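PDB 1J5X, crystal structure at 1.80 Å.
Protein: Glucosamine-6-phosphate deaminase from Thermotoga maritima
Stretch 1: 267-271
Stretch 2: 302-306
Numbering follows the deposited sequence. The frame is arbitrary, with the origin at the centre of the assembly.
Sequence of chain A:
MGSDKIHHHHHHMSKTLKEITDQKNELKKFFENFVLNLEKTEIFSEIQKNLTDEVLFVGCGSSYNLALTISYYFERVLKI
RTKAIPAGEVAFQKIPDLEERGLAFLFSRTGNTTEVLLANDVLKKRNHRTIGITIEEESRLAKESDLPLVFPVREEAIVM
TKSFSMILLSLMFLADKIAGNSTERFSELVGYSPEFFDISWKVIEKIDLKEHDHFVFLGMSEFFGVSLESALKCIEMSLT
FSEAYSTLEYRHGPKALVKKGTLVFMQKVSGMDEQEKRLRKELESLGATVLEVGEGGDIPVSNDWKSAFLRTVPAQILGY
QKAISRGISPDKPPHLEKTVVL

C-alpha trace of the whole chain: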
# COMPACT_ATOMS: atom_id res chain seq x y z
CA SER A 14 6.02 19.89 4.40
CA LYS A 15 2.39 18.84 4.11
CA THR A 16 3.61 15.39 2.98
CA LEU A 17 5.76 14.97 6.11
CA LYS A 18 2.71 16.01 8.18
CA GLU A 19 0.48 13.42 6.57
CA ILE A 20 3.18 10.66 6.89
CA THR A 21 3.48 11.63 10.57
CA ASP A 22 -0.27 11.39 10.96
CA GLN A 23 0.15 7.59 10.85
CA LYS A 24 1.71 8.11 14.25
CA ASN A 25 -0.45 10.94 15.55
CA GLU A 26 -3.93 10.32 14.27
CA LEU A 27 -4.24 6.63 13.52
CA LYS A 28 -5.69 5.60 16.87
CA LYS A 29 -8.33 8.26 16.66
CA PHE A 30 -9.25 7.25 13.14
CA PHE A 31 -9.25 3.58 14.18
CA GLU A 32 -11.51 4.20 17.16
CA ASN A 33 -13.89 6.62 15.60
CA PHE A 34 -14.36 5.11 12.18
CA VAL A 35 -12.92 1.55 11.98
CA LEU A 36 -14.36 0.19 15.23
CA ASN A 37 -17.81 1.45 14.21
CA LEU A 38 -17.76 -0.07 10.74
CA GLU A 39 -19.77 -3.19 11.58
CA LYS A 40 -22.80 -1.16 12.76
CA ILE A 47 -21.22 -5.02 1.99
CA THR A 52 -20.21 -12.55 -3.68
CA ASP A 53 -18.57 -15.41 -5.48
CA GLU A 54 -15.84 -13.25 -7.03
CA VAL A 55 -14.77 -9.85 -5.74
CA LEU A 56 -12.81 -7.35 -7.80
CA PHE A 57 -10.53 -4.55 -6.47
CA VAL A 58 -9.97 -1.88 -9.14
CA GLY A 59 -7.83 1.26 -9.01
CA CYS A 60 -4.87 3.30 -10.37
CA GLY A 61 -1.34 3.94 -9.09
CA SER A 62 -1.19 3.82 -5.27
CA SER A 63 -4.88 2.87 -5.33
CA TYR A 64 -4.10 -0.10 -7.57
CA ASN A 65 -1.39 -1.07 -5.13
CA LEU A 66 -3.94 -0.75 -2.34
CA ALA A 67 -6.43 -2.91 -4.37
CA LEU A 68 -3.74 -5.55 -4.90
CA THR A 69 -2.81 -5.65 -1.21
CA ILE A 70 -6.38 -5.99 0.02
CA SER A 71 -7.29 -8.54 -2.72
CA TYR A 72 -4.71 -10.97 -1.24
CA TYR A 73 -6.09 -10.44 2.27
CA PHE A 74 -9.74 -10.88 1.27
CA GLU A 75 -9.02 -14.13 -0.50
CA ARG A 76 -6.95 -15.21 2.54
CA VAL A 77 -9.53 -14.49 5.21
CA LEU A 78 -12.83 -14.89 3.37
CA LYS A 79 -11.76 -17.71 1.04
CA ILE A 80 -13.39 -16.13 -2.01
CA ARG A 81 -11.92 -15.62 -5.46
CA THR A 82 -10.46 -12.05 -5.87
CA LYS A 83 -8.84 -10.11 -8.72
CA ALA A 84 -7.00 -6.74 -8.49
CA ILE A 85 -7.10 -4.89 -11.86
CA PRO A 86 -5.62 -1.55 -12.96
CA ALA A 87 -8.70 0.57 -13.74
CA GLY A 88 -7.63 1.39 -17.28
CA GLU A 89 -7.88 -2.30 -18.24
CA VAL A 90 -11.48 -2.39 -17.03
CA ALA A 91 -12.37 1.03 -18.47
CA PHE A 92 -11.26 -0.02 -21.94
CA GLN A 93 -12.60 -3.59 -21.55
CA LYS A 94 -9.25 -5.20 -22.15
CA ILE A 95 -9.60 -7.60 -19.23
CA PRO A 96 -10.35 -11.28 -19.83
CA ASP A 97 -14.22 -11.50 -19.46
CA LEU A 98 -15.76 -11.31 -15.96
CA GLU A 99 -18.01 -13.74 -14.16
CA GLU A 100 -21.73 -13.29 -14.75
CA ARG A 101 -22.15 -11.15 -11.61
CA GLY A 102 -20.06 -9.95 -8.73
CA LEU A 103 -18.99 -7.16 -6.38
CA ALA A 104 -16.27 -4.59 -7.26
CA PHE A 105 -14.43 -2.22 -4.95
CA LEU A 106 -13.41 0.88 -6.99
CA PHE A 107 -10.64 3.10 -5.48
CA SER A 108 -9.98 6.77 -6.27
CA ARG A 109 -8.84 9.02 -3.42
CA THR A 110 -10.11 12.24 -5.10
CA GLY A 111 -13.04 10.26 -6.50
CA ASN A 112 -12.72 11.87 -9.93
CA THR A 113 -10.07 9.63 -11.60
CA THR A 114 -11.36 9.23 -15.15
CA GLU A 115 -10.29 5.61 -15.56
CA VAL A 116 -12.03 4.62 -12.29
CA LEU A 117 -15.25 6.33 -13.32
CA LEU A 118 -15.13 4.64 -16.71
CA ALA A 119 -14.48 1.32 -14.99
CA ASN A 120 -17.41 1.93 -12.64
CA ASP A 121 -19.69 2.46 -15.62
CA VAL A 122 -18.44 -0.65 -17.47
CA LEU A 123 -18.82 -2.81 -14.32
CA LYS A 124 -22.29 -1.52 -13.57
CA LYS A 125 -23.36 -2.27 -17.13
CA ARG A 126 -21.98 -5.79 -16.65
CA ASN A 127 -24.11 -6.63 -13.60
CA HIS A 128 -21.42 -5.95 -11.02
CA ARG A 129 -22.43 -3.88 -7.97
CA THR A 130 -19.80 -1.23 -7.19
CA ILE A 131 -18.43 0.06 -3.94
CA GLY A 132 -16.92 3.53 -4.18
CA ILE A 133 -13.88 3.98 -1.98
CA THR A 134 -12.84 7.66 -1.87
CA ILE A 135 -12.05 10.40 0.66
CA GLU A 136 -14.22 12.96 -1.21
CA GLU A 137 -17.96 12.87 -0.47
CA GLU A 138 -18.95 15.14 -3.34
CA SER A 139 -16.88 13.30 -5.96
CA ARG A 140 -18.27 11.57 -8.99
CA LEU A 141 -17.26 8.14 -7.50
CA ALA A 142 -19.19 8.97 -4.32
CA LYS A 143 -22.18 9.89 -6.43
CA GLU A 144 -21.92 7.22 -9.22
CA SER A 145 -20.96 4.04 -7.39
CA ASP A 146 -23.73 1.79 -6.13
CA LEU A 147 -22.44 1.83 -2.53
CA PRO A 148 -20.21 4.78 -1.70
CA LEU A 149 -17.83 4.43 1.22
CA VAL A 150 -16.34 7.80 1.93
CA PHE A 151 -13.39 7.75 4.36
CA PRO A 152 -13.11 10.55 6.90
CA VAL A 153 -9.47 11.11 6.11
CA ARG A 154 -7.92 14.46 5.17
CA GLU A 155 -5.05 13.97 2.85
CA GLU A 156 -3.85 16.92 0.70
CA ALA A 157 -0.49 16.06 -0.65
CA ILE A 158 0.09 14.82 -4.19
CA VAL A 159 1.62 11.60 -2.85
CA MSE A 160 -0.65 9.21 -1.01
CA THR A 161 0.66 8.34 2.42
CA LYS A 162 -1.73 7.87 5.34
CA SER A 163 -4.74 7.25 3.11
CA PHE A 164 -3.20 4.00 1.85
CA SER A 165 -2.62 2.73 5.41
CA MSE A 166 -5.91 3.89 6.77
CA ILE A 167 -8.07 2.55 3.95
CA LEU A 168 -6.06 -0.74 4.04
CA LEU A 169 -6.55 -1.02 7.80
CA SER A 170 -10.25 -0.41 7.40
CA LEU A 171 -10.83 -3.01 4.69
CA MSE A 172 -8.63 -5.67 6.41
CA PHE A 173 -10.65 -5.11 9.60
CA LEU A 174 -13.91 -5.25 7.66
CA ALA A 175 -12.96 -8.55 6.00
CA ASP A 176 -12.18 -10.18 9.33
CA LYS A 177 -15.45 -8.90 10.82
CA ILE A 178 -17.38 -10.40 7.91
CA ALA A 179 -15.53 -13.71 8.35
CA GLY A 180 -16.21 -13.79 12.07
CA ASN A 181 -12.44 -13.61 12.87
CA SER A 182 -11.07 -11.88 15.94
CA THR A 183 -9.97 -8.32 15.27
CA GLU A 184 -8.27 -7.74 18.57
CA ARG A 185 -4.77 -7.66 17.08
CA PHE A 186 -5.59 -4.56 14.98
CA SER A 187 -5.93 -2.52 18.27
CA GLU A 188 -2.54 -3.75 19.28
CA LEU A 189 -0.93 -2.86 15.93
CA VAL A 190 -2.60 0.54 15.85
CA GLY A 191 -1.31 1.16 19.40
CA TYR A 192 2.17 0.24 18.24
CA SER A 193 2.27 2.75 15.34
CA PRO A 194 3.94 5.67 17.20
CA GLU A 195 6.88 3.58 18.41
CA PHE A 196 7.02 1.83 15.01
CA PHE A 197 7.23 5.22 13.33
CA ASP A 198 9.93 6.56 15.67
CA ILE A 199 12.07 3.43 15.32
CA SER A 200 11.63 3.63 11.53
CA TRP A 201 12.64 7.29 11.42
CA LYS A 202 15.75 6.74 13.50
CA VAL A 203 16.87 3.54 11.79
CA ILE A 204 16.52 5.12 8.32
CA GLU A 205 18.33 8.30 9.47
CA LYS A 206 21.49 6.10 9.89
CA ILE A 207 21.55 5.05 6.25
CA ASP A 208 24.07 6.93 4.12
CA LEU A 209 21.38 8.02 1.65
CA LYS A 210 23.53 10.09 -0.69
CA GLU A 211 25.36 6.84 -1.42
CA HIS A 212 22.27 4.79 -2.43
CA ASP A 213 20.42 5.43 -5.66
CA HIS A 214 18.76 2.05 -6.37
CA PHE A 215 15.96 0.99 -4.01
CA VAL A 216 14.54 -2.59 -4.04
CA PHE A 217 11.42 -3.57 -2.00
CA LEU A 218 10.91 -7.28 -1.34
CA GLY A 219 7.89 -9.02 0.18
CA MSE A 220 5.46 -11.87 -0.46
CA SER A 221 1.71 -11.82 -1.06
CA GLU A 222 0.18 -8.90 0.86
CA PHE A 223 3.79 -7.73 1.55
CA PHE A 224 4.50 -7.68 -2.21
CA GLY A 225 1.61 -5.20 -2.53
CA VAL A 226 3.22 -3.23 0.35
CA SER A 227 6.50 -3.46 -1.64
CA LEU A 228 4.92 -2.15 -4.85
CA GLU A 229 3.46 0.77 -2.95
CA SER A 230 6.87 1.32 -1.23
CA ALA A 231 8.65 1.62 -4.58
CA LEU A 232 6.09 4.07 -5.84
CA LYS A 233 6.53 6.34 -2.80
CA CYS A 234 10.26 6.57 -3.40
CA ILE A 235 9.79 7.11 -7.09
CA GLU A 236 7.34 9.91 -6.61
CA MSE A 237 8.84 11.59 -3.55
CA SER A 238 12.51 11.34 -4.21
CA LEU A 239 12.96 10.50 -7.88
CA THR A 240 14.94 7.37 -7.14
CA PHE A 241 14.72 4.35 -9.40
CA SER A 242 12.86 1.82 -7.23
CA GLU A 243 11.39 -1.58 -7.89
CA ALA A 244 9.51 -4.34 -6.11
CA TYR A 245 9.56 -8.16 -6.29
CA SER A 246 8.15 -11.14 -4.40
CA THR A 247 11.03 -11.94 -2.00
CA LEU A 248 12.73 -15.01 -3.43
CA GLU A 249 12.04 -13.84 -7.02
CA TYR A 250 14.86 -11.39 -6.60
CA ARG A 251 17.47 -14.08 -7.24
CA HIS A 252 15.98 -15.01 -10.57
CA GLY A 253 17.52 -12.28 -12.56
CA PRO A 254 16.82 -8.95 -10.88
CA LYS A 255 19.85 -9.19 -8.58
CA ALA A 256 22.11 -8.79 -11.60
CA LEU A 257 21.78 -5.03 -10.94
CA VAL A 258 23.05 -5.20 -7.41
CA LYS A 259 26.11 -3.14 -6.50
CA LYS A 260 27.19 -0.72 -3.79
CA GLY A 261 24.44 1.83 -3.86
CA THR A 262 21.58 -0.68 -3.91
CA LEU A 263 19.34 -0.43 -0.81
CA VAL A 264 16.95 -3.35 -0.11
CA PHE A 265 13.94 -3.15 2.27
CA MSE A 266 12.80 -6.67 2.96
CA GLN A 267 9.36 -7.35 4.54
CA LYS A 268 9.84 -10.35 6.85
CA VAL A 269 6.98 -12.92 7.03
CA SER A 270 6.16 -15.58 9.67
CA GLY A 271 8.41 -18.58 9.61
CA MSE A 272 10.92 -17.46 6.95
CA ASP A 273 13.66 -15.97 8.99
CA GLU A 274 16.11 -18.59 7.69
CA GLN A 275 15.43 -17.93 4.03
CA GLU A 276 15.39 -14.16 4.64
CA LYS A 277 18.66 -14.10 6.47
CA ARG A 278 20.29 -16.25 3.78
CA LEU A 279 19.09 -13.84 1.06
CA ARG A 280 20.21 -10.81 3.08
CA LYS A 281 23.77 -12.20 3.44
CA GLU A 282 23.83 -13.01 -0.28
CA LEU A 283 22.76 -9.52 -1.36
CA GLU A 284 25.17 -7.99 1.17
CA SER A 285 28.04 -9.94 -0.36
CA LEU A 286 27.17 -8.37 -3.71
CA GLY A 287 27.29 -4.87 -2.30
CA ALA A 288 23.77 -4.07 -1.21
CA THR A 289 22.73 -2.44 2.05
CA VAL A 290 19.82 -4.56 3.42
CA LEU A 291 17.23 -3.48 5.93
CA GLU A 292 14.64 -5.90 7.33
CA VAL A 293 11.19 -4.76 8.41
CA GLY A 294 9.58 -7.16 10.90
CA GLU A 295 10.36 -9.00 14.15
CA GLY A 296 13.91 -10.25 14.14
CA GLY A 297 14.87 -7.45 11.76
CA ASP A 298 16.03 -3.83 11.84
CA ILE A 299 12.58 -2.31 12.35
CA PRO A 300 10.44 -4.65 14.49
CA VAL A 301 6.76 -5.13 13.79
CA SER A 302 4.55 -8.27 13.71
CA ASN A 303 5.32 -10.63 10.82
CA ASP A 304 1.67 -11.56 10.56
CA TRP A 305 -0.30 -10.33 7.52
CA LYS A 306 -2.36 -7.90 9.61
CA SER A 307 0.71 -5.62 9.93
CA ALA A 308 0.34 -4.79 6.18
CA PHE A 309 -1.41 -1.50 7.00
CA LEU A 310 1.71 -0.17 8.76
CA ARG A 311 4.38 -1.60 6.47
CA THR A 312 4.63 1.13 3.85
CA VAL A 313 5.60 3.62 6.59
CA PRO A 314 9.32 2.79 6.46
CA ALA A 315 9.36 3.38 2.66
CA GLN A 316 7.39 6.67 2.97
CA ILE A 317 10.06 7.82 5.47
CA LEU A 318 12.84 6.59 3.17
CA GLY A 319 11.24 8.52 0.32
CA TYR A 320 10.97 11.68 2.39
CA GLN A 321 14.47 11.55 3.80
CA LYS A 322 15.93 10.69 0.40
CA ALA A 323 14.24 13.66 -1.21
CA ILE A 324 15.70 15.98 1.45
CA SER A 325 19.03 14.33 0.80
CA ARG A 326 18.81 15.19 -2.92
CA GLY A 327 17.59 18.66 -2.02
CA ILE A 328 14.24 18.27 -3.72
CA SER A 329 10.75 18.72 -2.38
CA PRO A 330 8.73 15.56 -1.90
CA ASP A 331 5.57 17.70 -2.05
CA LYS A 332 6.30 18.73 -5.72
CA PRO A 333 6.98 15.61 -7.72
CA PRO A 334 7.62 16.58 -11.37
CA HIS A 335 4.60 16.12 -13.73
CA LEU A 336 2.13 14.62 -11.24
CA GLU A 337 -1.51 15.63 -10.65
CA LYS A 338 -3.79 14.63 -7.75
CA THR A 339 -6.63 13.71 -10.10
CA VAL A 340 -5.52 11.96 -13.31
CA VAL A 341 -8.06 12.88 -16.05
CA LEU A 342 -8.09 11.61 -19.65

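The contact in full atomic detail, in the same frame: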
# COMPACT_ATOMS: atom_id res chain seq x y z
N GLN A 267 10.50 -7.16 3.60
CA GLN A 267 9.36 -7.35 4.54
C GLN A 267 9.39 -8.78 5.05
O GLN A 267 9.10 -9.73 4.30
CB GLN A 267 8.06 -7.15 3.82
CG GLN A 267 7.90 -5.75 3.17
CD GLN A 267 7.80 -4.59 4.15
OE1 GLN A 267 7.36 -4.75 5.29
NE2 GLN A 267 8.17 -3.38 3.68
N LYS A 268 9.78 -8.97 6.31
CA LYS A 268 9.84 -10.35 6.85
C LYS A 268 8.45 -10.98 7.04
O LYS A 268 7.54 -10.31 7.43
CB LYS A 268 10.51 -10.34 8.23
CG LYS A 268 11.97 -9.80 8.21
CD LYS A 268 12.68 -9.97 9.63
CE LYS A 268 12.96 -11.45 9.89
NZ LYS A 268 13.97 -12.02 8.94
N VAL A 269 8.30 -12.30 6.83
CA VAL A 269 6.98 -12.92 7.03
C VAL A 269 7.17 -14.13 7.98
O VAL A 269 8.29 -14.70 8.08
CB VAL A 269 6.31 -13.46 5.68
CG1 VAL A 269 6.20 -12.37 4.63
CG2 VAL A 269 7.04 -14.57 5.15
N SER A 270 6.10 -14.50 8.67
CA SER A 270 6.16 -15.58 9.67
C SER A 270 6.83 -16.82 9.16
O SER A 270 6.51 -17.31 8.10
CB SER A 270 4.73 -15.98 10.13
OG SER A 270 3.97 -14.85 10.48
N GLY A 271 7.75 -17.34 9.96
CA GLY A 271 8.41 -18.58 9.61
C GLY A 271 9.57 -18.61 8.63
O GLY A 271 10.17 -19.68 8.48
N SER A 302 5.06 -6.90 13.91
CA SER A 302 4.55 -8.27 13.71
C SER A 302 4.78 -8.77 12.29
O SER A 302 4.57 -8.03 11.33
CB SER A 302 3.06 -8.32 14.00
OG SER A 302 2.45 -9.52 13.55
N ASN A 303 5.12 -10.05 12.15
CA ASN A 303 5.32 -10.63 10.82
C ASN A 303 4.05 -11.28 10.30
O ASN A 303 4.04 -11.96 9.25
CB ASN A 303 6.48 -11.63 10.82
CG ASN A 303 7.80 -10.96 11.14
OD1 ASN A 303 8.02 -9.81 10.76
ND2 ASN A 303 8.69 -11.68 11.84
N ASP A 304 2.96 -11.02 10.99
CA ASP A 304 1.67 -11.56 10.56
C ASP A 304 1.11 -10.59 9.51
O ASP A 304 1.42 -9.38 9.57
CB ASP A 304 0.69 -11.60 11.71
CG ASP A 304 -0.64 -12.07 11.27
OD1 ASP A 304 -1.56 -11.24 11.33
OD2 ASP A 304 -0.75 -13.25 10.80
N TRP A 305 0.27 -11.11 8.65
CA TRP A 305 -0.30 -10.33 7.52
C TRP A 305 -1.03 -9.07 7.93
O TRP A 305 -1.07 -8.11 7.15
CB TRP A 305 -1.26 -11.18 6.68
CG TRP A 305 -0.57 -12.45 6.16
CD1 TRP A 305 -0.91 -13.76 6.45
CD2 TRP A 305 0.53 -12.51 5.24
NE1 TRP A 305 -0.09 -14.63 5.75
CE2 TRP A 305 0.80 -13.89 5.00
CE3 TRP A 305 1.32 -11.54 4.59
CZ2 TRP A 305 1.82 -14.32 4.12
CZ3 TRP A 305 2.34 -11.98 3.73
CH2 TRP A 305 2.58 -13.38 3.50
N LYS A 306 -1.63 -9.08 9.13
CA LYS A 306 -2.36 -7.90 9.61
C LYS A 306 -1.47 -6.64 9.69
O LYS A 306 -1.99 -5.53 9.68
CB LYS A 306 -2.96 -8.16 11.01
CG LYS A 306 -4.25 -9.04 11.00
CD LYS A 306 -4.85 -9.08 12.46
CE LYS A 306 -5.89 -10.23 12.60
NZ LYS A 306 -5.38 -11.56 12.21
O HOH W 1 1.11 -15.11 11.04

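The two stretches meet where irregular backbones pass close to each other, nearest at Val-269 and Asn-303, whose CA atoms lie 4.7 Å apart. The contact is small, about 260 Å² counting both sides, and Asn-303 contributes the most to it.

The CA-to-CB bond of Asn-303 points toward the first stretch, and its chi1 of -64° (m) sets the amide beside Lys-268. Asn-303 OD1 lies 3.6 Å from Lys-268 CB. Asn-303 OD1 is also 3.4 Å from Lys-268 O, but both atoms are acceptors and no hydrogen bond joins them; the amide finds its partners elsewhere in the structure. Lys-268 CB lies against the Asn-303 amide; chi2 is t and chi3 and chi4 are p, and the end of the chain leads away from the second stretch, where NZ bonds to a residue just outside the stretches.

The polar link runs through the backbone carbonyl of Asn-303. Ser-270 N donates a weak hydrogen bond to Asn-303 O (3.3 Å, 139° at the hydrogen). With chi1 at -49° (m), Ser-270 OG also reaches to 3.1 Å from Asn-303 O, and lies 2.9 Å from a water oxygen. That water donates to Asp-304 OD2 at 2.6 Å, so a short hydroxyl side chain is linked to a carboxylate it does not touch directly.

Asp-304, chi1 t, points its CA-to-CB bond away from the first stretch and serves its own stretch: its OD1 accepts from Lys-306 N at 3.1 Å, while Asp-304 N donates to Ser-302 OG at 3.0 Å. These local bonds brace the turn leading into the 3-10 segment at Trp-305.

The apolar contact lies beyond. Val-269 directs its CA-to-CB bond away from the second stretch, yet its CG1 meets Trp-305 CH2 at 3.9 Å, because the long indole, with chi1 m, extends back to a methyl of the branched valine side chain and approaches it obliquely.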